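Local structure of 6-phospho-beta-glucosidase (Thermotoga maritima, 1UP6) at residues E104-G109 with H389-D394; G161-P166 with G190-S195. The protein hydrolyses cellobiose 6'-phosphate to glucose 6-phosphate and glucose, using NAD+ and manganese through a redox and elimination mechanism. All coordinates share one frame; numbering follows the deposited sequence.

Contact 1 (E104-G109 with H389-D394). With G6P (6-O-phosphono-alpha-D-glucopyranose), chain K.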
ATOM      1  N   GLU A 104      -0.808  26.510 -23.415  1.00 19.44           N
ATOM      2  CA  GLU A 104      -2.222  26.362 -23.050  1.00 20.16           C
ATOM      3  C   GLU A 104      -2.481  25.439 -21.828  1.00 19.90           C
ATOM      4  O   GLU A 104      -3.234  25.805 -20.921  1.00 19.76           O
ATOM      5  CB  GLU A 104      -2.991  25.879 -24.304  1.00 20.28           C
ATOM      6  CG  GLU A 104      -4.483  25.701 -24.050  1.00 24.82           C
ATOM      7  CD  GLU A 104      -5.221  24.856 -25.087  1.00 29.76           C
ATOM      8  OE1 GLU A 104      -4.637  24.472 -26.115  1.00 28.99           O
ATOM      9  OE2 GLU A 104      -6.437  24.585 -24.871  1.00 34.70           O
ATOM     10  N   THR A 105      -1.835  24.269 -21.795  1.00 19.68           N
ATOM     11  CA  THR A 105      -2.097  23.282 -20.754  1.00 21.18           C
ATOM     12  C   THR A 105      -0.899  22.862 -19.907  1.00 21.11           C
ATOM     13  O   THR A 105      -1.070  22.224 -18.879  1.00 22.22           O
ATOM     14  CB  THR A 105      -2.759  22.018 -21.348  1.00 21.57           C
ATOM     15  OG1 THR A 105      -1.887  21.428 -22.310  1.00 21.91           O
ATOM     16  CG2 THR A 105      -3.968  22.378 -22.209  1.00 23.53           C
ATOM     17  N   THR A 106       0.300  23.252 -20.299  1.00 20.76           N
ATOM     18  CA  THR A 106       1.516  22.717 -19.696  1.00 20.84           C
ATOM     19  C   THR A 106       2.284  23.809 -18.985  1.00 20.38           C
ATOM     20  O   THR A 106       2.609  24.822 -19.607  1.00 21.23           O
ATOM     21  CB  THR A 106       2.408  22.117 -20.841  1.00 21.51           C
ATOM     22  OG1 THR A 106       1.726  20.995 -21.434  1.00 23.26           O
ATOM     23  CG2 THR A 106       3.726  21.516 -20.300  1.00 19.68           C
ATOM     24  N   GLY A 107       2.608  23.609 -17.715  1.00 19.24           N
ATOM     25  CA  GLY A 107       3.383  24.591 -16.975  1.00 18.47           C
ATOM     26  C   GLY A 107       2.546  25.741 -16.439  1.00 17.78           C
ATOM     27  O   GLY A 107       1.395  25.545 -16.036  1.00 18.40           O
ATOM     28  N   VAL A 108       3.118  26.946 -16.450  1.00 16.98           N
ATOM     29  CA  VAL A 108       2.491  28.112 -15.796  1.00 16.50           C
ATOM     30  C   VAL A 108       1.166  28.437 -16.410  1.00 16.19           C
ATOM     31  O   VAL A 108       0.232  28.775 -15.697  1.00 17.21           O
ATOM     32  CB  VAL A 108       3.400  29.350 -15.740  1.00 15.80           C
ATOM     33  CG1 VAL A 108       2.704  30.512 -15.019  1.00 14.33           C
ATOM     34  CG2 VAL A 108       4.660  29.003 -15.032  1.00 15.40           C
ATOM     35  N   GLY A 109       1.099  28.304 -17.729  1.00 15.94           N
ATOM     36  CA  GLY A 109      -0.122  28.452 -18.501  1.00 16.48           C
ATOM     37  C   GLY A 109      -1.289  27.561 -18.095  1.00 16.85           C
ATOM     38  O   GLY A 109      -2.415  28.054 -17.991  1.00 17.33           O
ATOM     39  N   HIS A 389       6.078  23.172  -9.757  1.00 17.43           N
ATOM     40  CA  HIS A 389       6.018  22.690 -11.099  1.00 16.93           C
ATOM     41  C   HIS A 389       7.428  22.558 -11.729  1.00 17.26           C
ATOM     42  O   HIS A 389       8.239  23.457 -11.656  1.00 16.54           O
ATOM     43  CB  HIS A 389       5.150  23.577 -11.974  1.00 15.90           C
ATOM     44  CG  HIS A 389       4.676  22.868 -13.207  1.00 17.07           C
ATOM     45  ND1 HIS A 389       5.510  22.573 -14.266  1.00 17.67           N
ATOM     46  CD2 HIS A 389       3.464  22.334 -13.525  1.00 19.11           C
ATOM     47  CE1 HIS A 389       4.829  21.913 -15.191  1.00 17.30           C
ATOM     48  NE2 HIS A 389       3.586  21.751 -14.768  1.00 17.38           N
ATOM     49  N   PRO A 390       7.699  21.434 -12.380  1.00 16.88           N
ATOM     50  CA  PRO A 390       8.962  21.266 -13.111  1.00 16.73           C
ATOM     51  C   PRO A 390       9.241  22.350 -14.164  1.00 16.90           C
ATOM     52  O   PRO A 390      10.397  22.516 -14.514  1.00 16.38           O
ATOM     53  CB  PRO A 390       8.834  19.873 -13.756  1.00 16.14           C
ATOM     54  CG  PRO A 390       7.761  19.143 -12.912  1.00 16.98           C
ATOM     55  CD  PRO A 390       6.858  20.223 -12.403  1.00 16.58           C
ATOM     56  N   LEU A 391       8.235  23.076 -14.649  1.00 16.20           N
ATOM     57  CA  LEU A 391       8.486  24.205 -15.539  1.00 15.25           C
ATOM     58  C   LEU A 391       8.142  25.567 -14.895  1.00 15.78           C
ATOM     59  O   LEU A 391       8.038  26.583 -15.615  1.00 15.42           O
ATOM     60  CB  LEU A 391       7.690  24.037 -16.833  1.00 15.17           C
ATOM     61  CG  LEU A 391       7.897  22.723 -17.601  1.00 16.85           C
ATOM     62  CD1 LEU A 391       6.852  22.497 -18.633  1.00 14.66           C
ATOM     63  CD2 LEU A 391       9.303  22.605 -18.256  1.00 16.81           C
ATOM     64  N   GLY A 392       7.944  25.574 -13.567  1.00 15.23           N
ATOM     65  CA  GLY A 392       7.607  26.763 -12.820  1.00 16.00           C
ATOM     66  C   GLY A 392       8.774  27.700 -12.667  1.00 16.50           C
ATOM     67  O   GLY A 392       9.870  27.404 -13.141  1.00 16.14           O
ATOM     68  N   PRO A 393       8.541  28.842 -12.017  1.00 16.92           N
ATOM     69  CA  PRO A 393       9.581  29.871 -11.844  1.00 16.67           C
ATOM     70  C   PRO A 393      10.652  29.446 -10.837  1.00 17.14           C
ATOM     71  O   PRO A 393      10.388  28.623  -9.968  1.00 17.80           O
ATOM     72  CB  PRO A 393       8.774  31.047 -11.259  1.00 16.66           C
ATOM     73  CG  PRO A 393       7.637  30.380 -10.559  1.00 16.29           C
ATOM     74  CD  PRO A 393       7.267  29.215 -11.384  1.00 15.63           C
ATOM     75  N   ASP A 394      11.839  30.026 -10.943  1.00 17.16           N
ATOM     76  CA  ASP A 394      12.788  30.099  -9.833  1.00 17.05           C
ATOM     77  C   ASP A 394      12.200  31.000  -8.714  1.00 16.71           C
ATOM     78  O   ASP A 394      11.295  31.812  -8.962  1.00 15.89           O
ATOM     79  CB  ASP A 394      14.089  30.725 -10.360  1.00 17.41           C
ATOM     80  CG  ASP A 394      15.055  29.704 -10.981  1.00 19.56           C
ATOM     81  OD1 ASP A 394      14.712  28.507 -11.102  1.00 24.75           O
ATOM     82  OD2 ASP A 394      16.217  29.996 -11.352  1.00 21.48           O
TER
HETATM   83  C1  G6P K1418      -4.241  19.065 -28.827  0.50 27.45           C
HETATM   84  C2  G6P K1418      -4.599  18.819 -27.369  0.50 26.26           C
HETATM   85  C3  G6P K1418      -5.840  19.602 -27.025  0.50 25.86           C
HETATM   86  C4  G6P K1418      -5.686  21.071 -27.312  0.50 24.81           C
HETATM   87  C5  G6P K1418      -5.246  21.273 -28.756  0.50 23.99           C
HETATM   88  C6  G6P K1418      -4.946  22.760 -28.979  0.50 20.11           C
HETATM   89  O1  G6P K1418      -3.054  18.317 -29.133  0.50 28.38           O
HETATM   90  O2  G6P K1418      -4.889  17.443 -27.181  0.50 27.67           O
HETATM   91  O3  G6P K1418      -6.175  19.444 -25.662  0.50 25.31           O
HETATM   92  O4  G6P K1418      -6.974  21.645 -27.121  0.50 27.32           O
HETATM   93  O5  G6P K1418      -4.068  20.485 -29.023  0.50 26.17           O
HETATM   94  O6  G6P K1418      -5.016  23.095 -30.364  0.50 16.45           O
HETATM   95  P   G6P K1418      -5.269  24.587 -30.758  0.50 15.61           P
HETATM   96  O1P G6P K1418      -5.869  24.580 -32.242  0.50 15.53           O
HETATM   97  O2P G6P K1418      -4.056  25.399 -30.822  0.50 14.93           O
HETATM   98  O3P G6P K1418      -6.425  25.223 -29.952  0.50 13.82           O
HETATM   99  O   HOH W   1       1.400  20.998 -16.311  1.00 22.68           O
HETATM  100  O   HOH W   2       5.793  26.995 -17.590  1.00 21.77           O
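Gly107 and Leu391 bring the two backbones together, their CA atoms 5.3 Å apart, where the N-cap of helix 108-129 meets the type I turn His389-Gly392; no direct hydrogen bond joins the segments. The imidazole of His389 lies against the glycine backbone: Gly107 CA sits 3.8 Å from the centroid of the His389 ring and 23° off its normal, a CH-pi contact over the face, displaced toward the rim. The positive phi of Gly107 suits a residue without a side chain. With CG anti to the backbone N (chi1 -160°), the His389 ring turns its ND1 edge to its own turn, and Leu391 N donates to His389 ND1 at 2.8 Å and 169°. This bond lies in the ring plane and, with a water on NE2, favours this ring rotation, while the backbone bond from Gly392 N to His389 O closes the turn. Tyr366 meets the same ring edge-to-face.

Two waters span the gap. One, in the plane of the imidazole, lies 2.8 Å from His389 NE2 and accepts from Gly107 N; the other accepts from Val108 N at 2.9 Å and donates to Leu391 O at 3.0 Å. Thr106 CG2 reaches Leu391 CD1 at 3.7 Å, the two side chains crossing at a slant, and Val108 CG2 lies loosely against Gly392 CA and Pro393 CD, with Leu401 and Ile405 of helix 395-408 beside the valine. Upstream, Glu104 extends to the sugar, its OE1 3.4 Å from G6P C6, while OE2 pairs with Arg81. As in relatives, Glu104 probably raises the basicity of the active-site tyrosine. This is a helix N-terminus packed on a type I beta turn, joining the nucleotide-binding part of the chain to the C-terminal helices.

Contact 2 (G161-P166 with G190-S195). With NAD (nicotinamide-adenine-dinucleotide), chain I; G6P (6-O-phosphono-alpha-D-glucopyranose), chain K.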
ATOM      1  N   GLY A 161     -12.700  12.515 -17.468  1.00 17.83           N
ATOM      2  CA  GLY A 161     -11.876  13.430 -18.231  1.00 18.03           C
ATOM      3  C   GLY A 161     -11.436  12.819 -19.553  1.00 18.67           C
ATOM      4  O   GLY A 161     -10.978  11.691 -19.640  1.00 18.46           O
ATOM      5  N   LEU A 162     -11.600  13.564 -20.620  1.00 19.28           N
ATOM      6  CA  LEU A 162     -11.161  13.068 -21.907  1.00 20.13           C
ATOM      7  C   LEU A 162     -10.103  13.980 -22.490  1.00 21.12           C
ATOM      8  O   LEU A 162      -9.927  15.141 -22.065  1.00 21.41           O
ATOM      9  CB  LEU A 162     -12.336  12.992 -22.865  1.00 20.02           C
ATOM     10  CG  LEU A 162     -12.774  11.624 -23.387  1.00 21.43           C
ATOM     11  CD1 LEU A 162     -12.648  10.499 -22.334  1.00 19.79           C
ATOM     12  CD2 LEU A 162     -14.177  11.677 -24.001  1.00 19.29           C
ATOM     13  N   CYS A 163      -9.400  13.446 -23.473  1.00 22.43           N
ATOM     14  CA  CYS A 163      -8.405  14.173 -24.254  1.00 23.43           C
ATOM     15  C   CYS A 163      -8.389  13.537 -25.634  1.00 23.23           C
ATOM     16  O   CYS A 163      -8.838  12.400 -25.788  1.00 23.93           O
ATOM     17  CB  CYS A 163      -7.054  13.957 -23.594  1.00 24.60           C
ATOM     18  SG  CYS A 163      -5.679  14.721 -24.481  1.00 30.76           S
ATOM     19  N   ASN A 164      -7.851  14.218 -26.644  1.00 23.17           N
ATOM     20  CA  ASN A 164      -7.782  13.609 -27.989  1.00 22.44           C
ATOM     21  C   ASN A 164      -6.503  12.876 -28.371  1.00 22.45           C
ATOM     22  O   ASN A 164      -6.431  12.277 -29.465  1.00 22.27           O
ATOM     23  CB  ASN A 164      -8.076  14.633 -29.076  1.00 23.40           C
ATOM     24  CG  ASN A 164      -6.915  15.574 -29.312  1.00 24.78           C
ATOM     25  OD1 ASN A 164      -6.621  15.848 -30.566  1.00 23.52           O
ATOM     26  ND2 ASN A 164      -6.311  16.081 -28.358  1.00 25.82           N
ATOM     27  N   VAL A 165      -5.477  12.896 -27.523  1.00 22.33           N
ATOM     28  CA  VAL A 165      -4.237  12.243 -27.983  1.00 22.24           C
ATOM     29  C   VAL A 165      -4.264  10.701 -27.957  1.00 22.16           C
ATOM     30  O   VAL A 165      -3.681  10.063 -28.840  1.00 22.44           O
ATOM     31  CB  VAL A 165      -2.878  12.868 -27.428  1.00 22.51           C
ATOM     32  CG1 VAL A 165      -3.083  14.188 -26.718  1.00 24.46           C
ATOM     33  CG2 VAL A 165      -2.105  11.877 -26.528  1.00 22.19           C
ATOM     34  N   PRO A 166      -4.943  10.076 -26.987  1.00 21.68           N
ATOM     35  CA  PRO A 166      -5.191   8.642 -27.086  1.00 21.35           C
ATOM     36  C   PRO A 166      -5.847   8.266 -28.433  1.00 21.71           C
ATOM     37  O   PRO A 166      -5.279   7.473 -29.191  1.00 21.38           O
ATOM     38  CB  PRO A 166      -6.122   8.376 -25.897  1.00 21.33           C
ATOM     39  CG  PRO A 166      -5.734   9.411 -24.882  1.00 20.47           C
ATOM     40  CD  PRO A 166      -5.497  10.629 -25.731  1.00 22.16           C
ATOM     41  N   GLY A 190      -0.226   7.677 -17.608  1.00 17.68           N
ATOM     42  CA  GLY A 190       0.364   8.953 -17.318  1.00 17.48           C
ATOM     43  C   GLY A 190      -0.740   9.887 -16.976  1.00 17.49           C
ATOM     44  O   GLY A 190      -1.816   9.460 -16.546  1.00 17.27           O
ATOM     45  N   LEU A 191      -0.437  11.167 -17.136  1.00 18.24           N
ATOM     46  CA  LEU A 191      -1.379  12.247 -16.863  1.00 18.38           C
ATOM     47  C   LEU A 191      -1.782  12.746 -18.222  1.00 18.47           C
ATOM     48  O   LEU A 191      -1.099  12.503 -19.220  1.00 18.19           O
ATOM     49  CB  LEU A 191      -0.703  13.374 -16.057  1.00 17.60           C
ATOM     50  CG  LEU A 191      -0.882  13.336 -14.535  1.00 18.11           C
ATOM     51  CD1 LEU A 191      -1.083  11.916 -13.970  1.00 13.53           C
ATOM     52  CD2 LEU A 191       0.205  14.084 -13.797  1.00 13.98           C
ATOM     53  N   ASN A 192      -2.897  13.431 -18.275  1.00 18.67           N
ATOM     54  CA  ASN A 192      -3.303  14.073 -19.497  1.00 19.19           C
ATOM     55  C   ASN A 192      -2.209  15.018 -20.004  1.00 19.57           C
ATOM     56  O   ASN A 192      -1.733  15.892 -19.251  1.00 19.61           O
ATOM     57  CB  ASN A 192      -4.608  14.825 -19.241  1.00 19.87           C
ATOM     58  CG  ASN A 192      -5.179  15.453 -20.495  1.00 21.49           C
ATOM     59  OD1 ASN A 192      -5.360  16.663 -20.531  1.00 25.88           O
ATOM     60  ND2 ASN A 192      -5.458  14.635 -21.534  1.00 20.36           N
ATOM     61  N   HIS A 193      -1.803  14.832 -21.269  1.00 19.48           N
ATOM     62  CA  HIS A 193      -0.724  15.606 -21.906  1.00 20.11           C
ATOM     63  C   HIS A 193       0.645  15.268 -21.306  1.00 20.43           C
ATOM     64  O   HIS A 193       1.580  16.085 -21.325  1.00 20.63           O
ATOM     65  CB  HIS A 193      -0.988  17.124 -21.800  1.00 20.58           C
ATOM     66  CG  HIS A 193      -2.133  17.583 -22.646  1.00 23.39           C
ATOM     67  ND1 HIS A 193      -3.047  18.532 -22.233  1.00 27.38           N
ATOM     68  CD2 HIS A 193      -2.539  17.182 -23.875  1.00 25.15           C
ATOM     69  CE1 HIS A 193      -3.945  18.716 -23.194  1.00 25.70           C
ATOM     70  NE2 HIS A 193      -3.668  17.896 -24.192  1.00 24.51           N
ATOM     71  N   LEU A 194       0.756  14.064 -20.763  1.00 19.93           N
ATOM     72  CA  LEU A 194       1.915  13.703 -19.966  1.00 19.91           C
ATOM     73  C   LEU A 194       1.895  12.196 -19.875  1.00 19.96           C
ATOM     74  O   LEU A 194       1.954  11.605 -18.767  1.00 19.80           O
ATOM     75  CB  LEU A 194       1.732  14.275 -18.581  1.00 20.29           C
ATOM     76  CG  LEU A 194       2.858  14.886 -17.765  1.00 21.10           C
ATOM     77  CD1 LEU A 194       3.192  14.010 -16.571  1.00 21.34           C
ATOM     78  CD2 LEU A 194       4.085  15.300 -18.558  1.00 18.08           C
ATOM     79  N   SER A 195       1.772  11.569 -21.046  1.00 18.79           N
ATOM     80  CA  SER A 195       1.496  10.136 -21.099  1.00 17.98           C
ATOM     81  C   SER A 195       2.529   9.329 -21.887  1.00 17.33           C
ATOM     82  O   SER A 195       3.351   9.847 -22.659  1.00 15.80           O
ATOM     83  CB  SER A 195       0.086   9.880 -21.649  1.00 18.58           C
ATOM     84  OG  SER A 195       0.007  10.337 -23.006  1.00 18.36           O
TER
HETATM   85  PA  NAD I1416     -13.317  28.555 -27.283  0.50 19.86           P
HETATM   86  O1A NAD I1416     -12.298  29.301 -26.501  0.50 19.76           O
HETATM   87  O2A NAD I1416     -13.800  29.481 -28.411  0.50 19.44           O
HETATM   88  O5B NAD I1416     -14.514  28.076 -26.267  0.50 18.54           O
HETATM   89  C5B NAD I1416     -15.672  27.311 -26.530  0.50 15.27           C
HETATM   90  C4B NAD I1416     -16.976  28.015 -26.111  0.50 15.91           C
HETATM   91  O4B NAD I1416     -17.190  27.928 -24.712  0.50 16.33           O
HETATM   92  C3B NAD I1416     -17.077  29.508 -26.449  0.50 16.52           C
HETATM   93  O3B NAD I1416     -17.998  29.733 -27.498  0.50 16.24           O
HETATM   94  C2B NAD I1416     -17.538  30.194 -25.160  0.50 16.05           C
HETATM   95  O2B NAD I1416     -18.610  31.093 -25.340  0.50 12.92           O
HETATM   96  C1B NAD I1416     -17.956  29.035 -24.273  0.50 15.23           C
HETATM   97  N9A NAD I1416     -17.711  29.238 -22.841  0.50 14.17           N
HETATM   98  C8A NAD I1416     -16.615  29.795 -22.227  0.50 12.40           C
HETATM   99  N7A NAD I1416     -16.812  29.751 -20.881  0.50 13.14           N
HETATM  100  C5A NAD I1416     -18.011  29.170 -20.631  0.50 14.30           C
HETATM  101  C6A NAD I1416     -18.690  28.879 -19.455  0.50 14.21           C
HETATM  102  N6A NAD I1416     -18.147  29.199 -18.283  0.50 14.74           N
HETATM  103  N1A NAD I1416     -19.925  28.263 -19.515  0.50 13.19           N
HETATM  104  C2A NAD I1416     -20.474  27.953 -20.745  0.50 13.59           C
HETATM  105  N3A NAD I1416     -19.814  28.251 -21.920  0.50 12.87           N
HETATM  106  C4A NAD I1416     -18.595  28.848 -21.861  0.50 14.72           C
HETATM  107  O3  NAD I1416     -12.458  27.363 -27.959  0.50 18.57           O
HETATM  108  PN  NAD I1416     -12.519  25.761 -27.822  0.50 18.53           P
HETATM  109  O1N NAD I1416     -11.203  25.281 -28.325  0.50 18.59           O
HETATM  110  O2N NAD I1416     -13.735  25.272 -28.507  0.50 18.85           O
HETATM  111  O5D NAD I1416     -12.598  25.439 -26.245  0.50 17.66           O
HETATM  112  C5D NAD I1416     -13.189  24.226 -25.828  0.50 16.08           C
HETATM  113  C4D NAD I1416     -12.642  23.795 -24.473  0.50 15.69           C
HETATM  114  O4D NAD I1416     -12.382  22.409 -24.562  0.50 15.60           O
HETATM  115  C3D NAD I1416     -11.311  24.462 -24.132  0.50 14.95           C
HETATM  116  O3D NAD I1416     -11.074  24.390 -22.746  0.50 11.97           O
HETATM  117  C2D NAD I1416     -10.339  23.575 -24.868  0.50 16.13           C
HETATM  118  O2D NAD I1416      -9.007  23.691 -24.422  0.50 16.93           O
HETATM  119  C1D NAD I1416     -10.969  22.229 -24.544  0.50 16.91           C
HETATM  120  N1N NAD I1416     -10.563  21.173 -25.467  0.50 16.51           N
HETATM  121  C2N NAD I1416     -10.004  20.077 -24.907  0.50 18.28           C
HETATM  122  C3N NAD I1416      -9.612  19.012 -25.709  0.50 18.38           C
HETATM  123  C7N NAD I1416      -8.995  17.820 -25.063  0.50 17.84           C
HETATM  124  O7N NAD I1416      -8.309  16.932 -25.933  0.50 18.94           O
HETATM  125  N7N NAD I1416      -9.103  17.670 -23.731  0.50 14.68           N
HETATM  126  C4N NAD I1416      -9.776  19.081 -27.094  0.50 18.06           C
HETATM  127  C5N NAD I1416     -10.343  20.218 -27.658  0.50 17.77           C
HETATM  128  C6N NAD I1416     -10.741  21.260 -26.821  0.50 18.26           C
HETATM  129  C1  G6P K1418      -4.241  19.065 -28.827  0.50 27.45           C
HETATM  130  C2  G6P K1418      -4.599  18.819 -27.369  0.50 26.26           C
HETATM  131  C3  G6P K1418      -5.840  19.602 -27.025  0.50 25.86           C
HETATM  132  C4  G6P K1418      -5.686  21.071 -27.312  0.50 24.81           C
HETATM  133  C5  G6P K1418      -5.246  21.273 -28.756  0.50 23.99           C
HETATM  134  C6  G6P K1418      -4.946  22.760 -28.979  0.50 20.11           C
HETATM  135  O1  G6P K1418      -3.054  18.317 -29.133  0.50 28.38           O
HETATM  136  O2  G6P K1418      -4.889  17.443 -27.181  0.50 27.67           O
HETATM  137  O3  G6P K1418      -6.175  19.444 -25.662  0.50 25.31           O
HETATM  138  O4  G6P K1418      -6.974  21.645 -27.121  0.50 27.32           O
HETATM  139  O5  G6P K1418      -4.068  20.485 -29.023  0.50 26.17           O
HETATM  140  O6  G6P K1418      -5.016  23.095 -30.364  0.50 16.45           O
HETATM  141  P   G6P K1418      -5.269  24.587 -30.758  0.50 15.61           P
HETATM  142  O1P G6P K1418      -5.869  24.580 -32.242  0.50 15.53           O
HETATM  143  O2P G6P K1418      -4.056  25.399 -30.822  0.50 14.93           O
HETATM  144  O3P G6P K1418      -6.425  25.223 -29.952  0.50 13.82           O
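His193 and Cys163, the two protein ligands of the manganese ion, face each other across the contact, with Cys163 SG 3.8 Å from His193 NE2. Cys163 has SG anti to its backbone N (chi1 177°), which directs the sulfur at the histidine. It stands oblique to the imidazole, 41° off its normal, and its exact place is less sure because the model crowds it against Asn192. The methyl CG1 of Val165 approaches the edge of the same ring, 4.2 Å from His193 CD2. In the ring plane, near NE2, is the sugar hydroxyl O2: His193 NE2 lies 3.3 Å from both G6P O2 and G6P O3, a weak polar contact next to the metal.

Nicotinamide is read by the first segment. Asn164 N donates to NAD O7N at 2.8 Å, whereas NAD N7N gives a weak bond to Leu162 O, so the carboxamide is held at both its oxygen and its nitrogen. Leu162 O also receives Ser143 OG.

Cys163 SG also accepts a long, less certain bond from Val165 N (3.6 Å), a capping bond in the turn that leads into the helix. In the second shell, a type II turn from Leu191 to Leu194 presents His193, while Asn192 lays OD1 over one face of that ring and gives ND2 to Glu334. Ser195 OG, near Val165 CG2, bonds to Asn240 and Tyr188, and Tyr242, the proton acceptor, meets the His193 ring with planes at about 40°. Together they form the Cys-His manganese site of a family 4 glycosidase, where the last strand of the Rossmann-type sheet runs into the substrate pocket.

Contact 2 is nested along the chain inside the loop closed by contact 1, and the centres of the two lie about 17 Å apart. They touch directly where Thr105 OG1 packs 3.1 Å from His193 ND1, the imidazole nitrogen other than NE2, which lies nearest the sugar and probably faces the metal. Both reach the bound sugar phosphate: 104-109 through Glu104, near C6, and 161-166 with 190-195 around O2 and O3. They also share NAD, since Glu104 OE2 bonds to its ribose hydroxyl O2D while Asn164 holds the carboxamide. Tyr242 lies between, its side chain about 4 Å from that of Thr106. The side chain of His193 is about 3 Å from that of Tyr242.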